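Local coordinates for hypothetical protein (Caulobacter crescentus, PDB 4GOQ), which is of unknown function but belongs to the DUF1491 family and folds as a five-stranded mixed sheet with two helices, at residues A[37-42]-A[62-67]. Residues are numbered along the deposited sequence; the frame is centred on the assembly and turned at random.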
ATOM      1  N   VAL A  37      -3.840   0.708   6.137  1.00 26.14           N
ATOM      2  CA  VAL A  37      -3.578   0.198   4.788  1.00 24.52           C
ATOM      3  C   VAL A  37      -2.085  -0.079   4.576  1.00 28.34           C
ATOM      4  O   VAL A  37      -1.246   0.729   4.969  1.00 28.36           O
ATOM      5  CB  VAL A  37      -4.080   1.179   3.674  1.00 27.95           C
ATOM      6  CG1 VAL A  37      -3.847   0.599   2.275  1.00 28.15           C
ATOM      7  CG2 VAL A  37      -5.560   1.544   3.843  1.00 27.60           C
ATOM      8  N   LEU A  38      -1.779  -1.238   3.953  1.00 25.56           N
ATOM      9  CA  LEU A  38      -0.461  -1.599   3.448  1.00 24.77           C
ATOM     10  C   LEU A  38      -0.552  -1.556   1.947  1.00 26.24           C
ATOM     11  O   LEU A  38      -1.452  -2.165   1.390  1.00 26.80           O
ATOM     12  CB  LEU A  38       0.006  -3.012   3.874  1.00 26.70           C
ATOM     13  CG  LEU A  38       0.513  -3.268   5.274  1.00 33.83           C
ATOM     14  CD1 LEU A  38       1.111  -4.688   5.346  1.00 32.43           C
ATOM     15  CD2 LEU A  38       1.584  -2.236   5.703  1.00 38.48           C
ATOM     16  N   VAL A  39       0.389  -0.896   1.278  1.00 23.78           N
ATOM     17  CA  VAL A  39       0.402  -0.868  -0.179  1.00 23.17           C
ATOM     18  C   VAL A  39       1.674  -1.549  -0.663  1.00 25.83           C
ATOM     19  O   VAL A  39       2.762  -1.126  -0.294  1.00 25.69           O
ATOM     20  CB  VAL A  39       0.279   0.571  -0.756  1.00 25.62           C
ATOM     21  CG1 VAL A  39       0.363   0.566  -2.287  1.00 25.66           C
ATOM     22  CG2 VAL A  39      -1.001   1.243  -0.282  1.00 25.11           C
ATOM     23  N   LYS A  40       1.523  -2.594  -1.478  1.00 24.06           N
ATOM     24  CA  LYS A  40       2.641  -3.307  -2.102  1.00 23.77           C
ATOM     25  C   LYS A  40       2.724  -2.857  -3.548  1.00 28.66           C
ATOM     26  O   LYS A  40       1.820  -3.149  -4.316  1.00 28.86           O
ATOM     27  CB  LYS A  40       2.422  -4.823  -2.014  1.00 25.55           C
ATOM     28  CG  LYS A  40       3.596  -5.635  -2.596  1.00 27.07           C
ATOM     29  CD  LYS A  40       3.169  -7.125  -2.546  1.00 31.61           C
ATOM     30  CE  LYS A  40       4.148  -8.046  -3.155  1.00 42.03           C
ATOM     31  NZ  LYS A  40       3.535  -9.398  -3.348  1.00 32.30           N
ATOM     32  N   ALA A  41       3.787  -2.131  -3.920  1.00 26.85           N
ATOM     33  CA  ALA A  41       3.948  -1.636  -5.287  1.00 25.43           C
ATOM     34  C   ALA A  41       5.006  -2.474  -5.996  1.00 27.88           C
ATOM     35  O   ALA A  41       6.152  -2.502  -5.571  1.00 26.76           O
ATOM     36  CB  ALA A  41       4.331  -0.162  -5.267  1.00 25.47           C
ATOM     37  N   VAL A  42       4.598  -3.211  -7.022  1.00 27.05           N
ATOM     38  CA  VAL A  42       5.488  -4.115  -7.751  1.00 29.74           C
ATOM     39  C   VAL A  42       5.876  -3.468  -9.065  1.00 37.28           C
ATOM     40  O   VAL A  42       4.995  -3.068  -9.835  1.00 36.28           O
ATOM     41  CB  VAL A  42       4.846  -5.526  -7.974  1.00 33.54           C
ATOM     42  CG1 VAL A  42       5.782  -6.448  -8.771  1.00 34.55           C
ATOM     43  CG2 VAL A  42       4.456  -6.177  -6.647  1.00 32.30           C
ATOM     44  N   ARG A  62      -0.331  12.990   7.172  1.00 38.03           N
ATOM     45  CA  ARG A  62      -0.107  11.598   6.785  1.00 36.34           C
ATOM     46  C   ARG A  62       0.955  11.487   5.707  1.00 35.39           C
ATOM     47  O   ARG A  62       0.961  12.260   4.740  1.00 32.27           O
ATOM     48  CB  ARG A  62      -1.419  10.947   6.300  1.00 35.84           C
ATOM     49  CG  ARG A  62      -1.268   9.544   5.677  1.00 52.22           C
ATOM     50  CD  ARG A  62      -1.157   8.402   6.683  1.00 63.63           C
ATOM     51  NE  ARG A  62      -2.444   8.117   7.322  1.00 72.38           N
ATOM     52  CZ  ARG A  62      -2.613   7.930   8.626  1.00 81.88           C
ATOM     53  NH1 ARG A  62      -1.573   7.953   9.446  1.00 67.80           N
ATOM     54  NH2 ARG A  62      -3.819   7.678   9.115  1.00 68.19           N
ATOM     55  N   PHE A  63       1.836  10.483   5.861  1.00 31.32           N
ATOM     56  CA  PHE A  63       2.844  10.158   4.869  1.00 28.92           C
ATOM     57  C   PHE A  63       3.043   8.634   4.847  1.00 30.13           C
ATOM     58  O   PHE A  63       2.509   7.916   5.702  1.00 30.36           O
ATOM     59  CB  PHE A  63       4.149  10.933   5.103  1.00 31.55           C
ATOM     60  CG  PHE A  63       5.044  10.464   6.239  1.00 34.18           C
ATOM     61  CD1 PHE A  63       4.897  10.983   7.523  1.00 38.51           C
ATOM     62  CD2 PHE A  63       6.081   9.570   6.004  1.00 34.42           C
ATOM     63  CE1 PHE A  63       5.743  10.568   8.564  1.00 39.12           C
ATOM     64  CE2 PHE A  63       6.910   9.144   7.046  1.00 37.87           C
ATOM     65  CZ  PHE A  63       6.759   9.675   8.311  1.00 37.21           C
ATOM     66  N   TRP A  64       3.719   8.148   3.821  1.00 25.27           N
ATOM     67  CA  TRP A  64       3.974   6.708   3.691  1.00 24.83           C
ATOM     68  C   TRP A  64       5.441   6.378   3.966  1.00 30.18           C
ATOM     69  O   TRP A  64       6.344   7.026   3.448  1.00 31.25           O
ATOM     70  CB  TRP A  64       3.561   6.212   2.297  1.00 22.90           C
ATOM     71  CG  TRP A  64       2.087   6.378   2.049  1.00 23.73           C
ATOM     72  CD1 TRP A  64       1.452   7.473   1.540  1.00 26.56           C
ATOM     73  CD2 TRP A  64       1.058   5.444   2.410  1.00 24.08           C
ATOM     74  NE1 TRP A  64       0.082   7.257   1.507  1.00 25.93           N
ATOM     75  CE2 TRP A  64      -0.181   6.011   2.029  1.00 27.56           C
ATOM     76  CE3 TRP A  64       1.073   4.147   2.956  1.00 25.40           C
ATOM     77  CZ2 TRP A  64      -1.401   5.364   2.273  1.00 27.22           C
ATOM     78  CZ3 TRP A  64      -0.132   3.497   3.175  1.00 27.28           C
ATOM     79  CH2 TRP A  64      -1.348   4.081   2.795  1.00 27.64           C
HETATM   80  N   MSE A  65       5.664   5.380   4.795  1.00 28.43           N
HETATM   81  CA  MSE A  65       7.000   4.914   5.173  0.50 26.97           C
HETATM   82  C   MSE A  65       7.164   3.496   4.641  1.00 29.66           C
HETATM   83  O   MSE A  65       6.153   2.853   4.354  1.00 27.11           O
HETATM   84  CB  MSE A  65       7.220   4.991   6.718  0.50 28.69           C
HETATM   85  CG  MSE A  65       6.276   4.104   7.564  0.50 34.12           C
HETATM   86 SE   MSE A  65       6.544   4.206   9.539  0.38 41.80          SE
HETATM   87  CE  MSE A  65       5.789   2.524  10.030  0.50 38.69           C
ATOM     88  N   GLN A  66       8.403   2.999   4.532  1.00 27.46           N
ATOM     89  CA  GLN A  66       8.675   1.608   4.128  1.00 28.02           C
ATOM     90  C   GLN A  66       9.093   0.870   5.384  1.00 31.61           C
ATOM     91  O   GLN A  66      10.162   1.150   5.926  1.00 32.01           O
ATOM     92  CB  GLN A  66       9.717   1.504   3.006  1.00 29.66           C
ATOM     93  CG  GLN A  66       9.200   2.143   1.716  1.00 29.74           C
ATOM     94  CD  GLN A  66      10.232   2.094   0.636  1.00 38.39           C
ATOM     95  OE1 GLN A  66      10.704   1.025   0.261  1.00 31.14           O
ATOM     96  NE2 GLN A  66      10.616   3.252   0.118  1.00 33.86           N
ATOM     97  N   PRO A  67       8.197   0.031   5.943  1.00 27.25           N
ATOM     98  CA  PRO A  67       8.519  -0.644   7.221  1.00 26.76           C
ATOM     99  C   PRO A  67       9.488  -1.814   7.060  1.00 28.93           C
ATOM    100  O   PRO A  67      10.005  -2.341   8.046  1.00 28.70           O
ATOM    101  CB  PRO A  67       7.157  -1.136   7.700  1.00 27.08           C
ATOM    102  CG  PRO A  67       6.384  -1.389   6.437  1.00 31.36           C
ATOM    103  CD  PRO A  67       6.857  -0.358   5.438  1.00 27.19           C
TER
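In the five-stranded mixed sheet of this DUF1491 protein, Trp-64 of edge strand 62-65 reaches Val-37 and Val-39 of strand 37-43, a compact example of second-neighbour strands meeting through one long side chain. Both strands pair antiparallel with strand 48-56, which runs between them, so the nearest CA atoms, those of Val-39 and Trp-64, stand 9.2 Å apart. Trp-64 spans the gap with the benzene end of its indole. With CG anti to the carbonyl carbon (chi1 -63°), the ring is carried back toward the inner strand, where CH2 comes 4.1 Å from CB of Val-37. The same carbon lies 4.2 Å from CG2 of Val-39, a methyl that approaches obliquely. Val-37 and Val-39, two residues apart on an extended strand, point to the same side of the sheet, and the indole end packs against both. This side is the one facing helix 6-19: Trp-9 meets the Trp-64 ring with the planes about 30° apart and also touches Val-37, while Leu-13 packs on Val-39. On the pyrrole part of the indole, NE1 donates a hydrogen bond to OE1 of Glu-106, which satisfies the polar atom of a buried ring and probably helps to fix its rotation. The junction between the two strands is otherwise apolar, apart from one backbone oxygen: O of Val-37 sits at the ring's edge, close to its plane, 3.5 Å from Trp-64 CZ3.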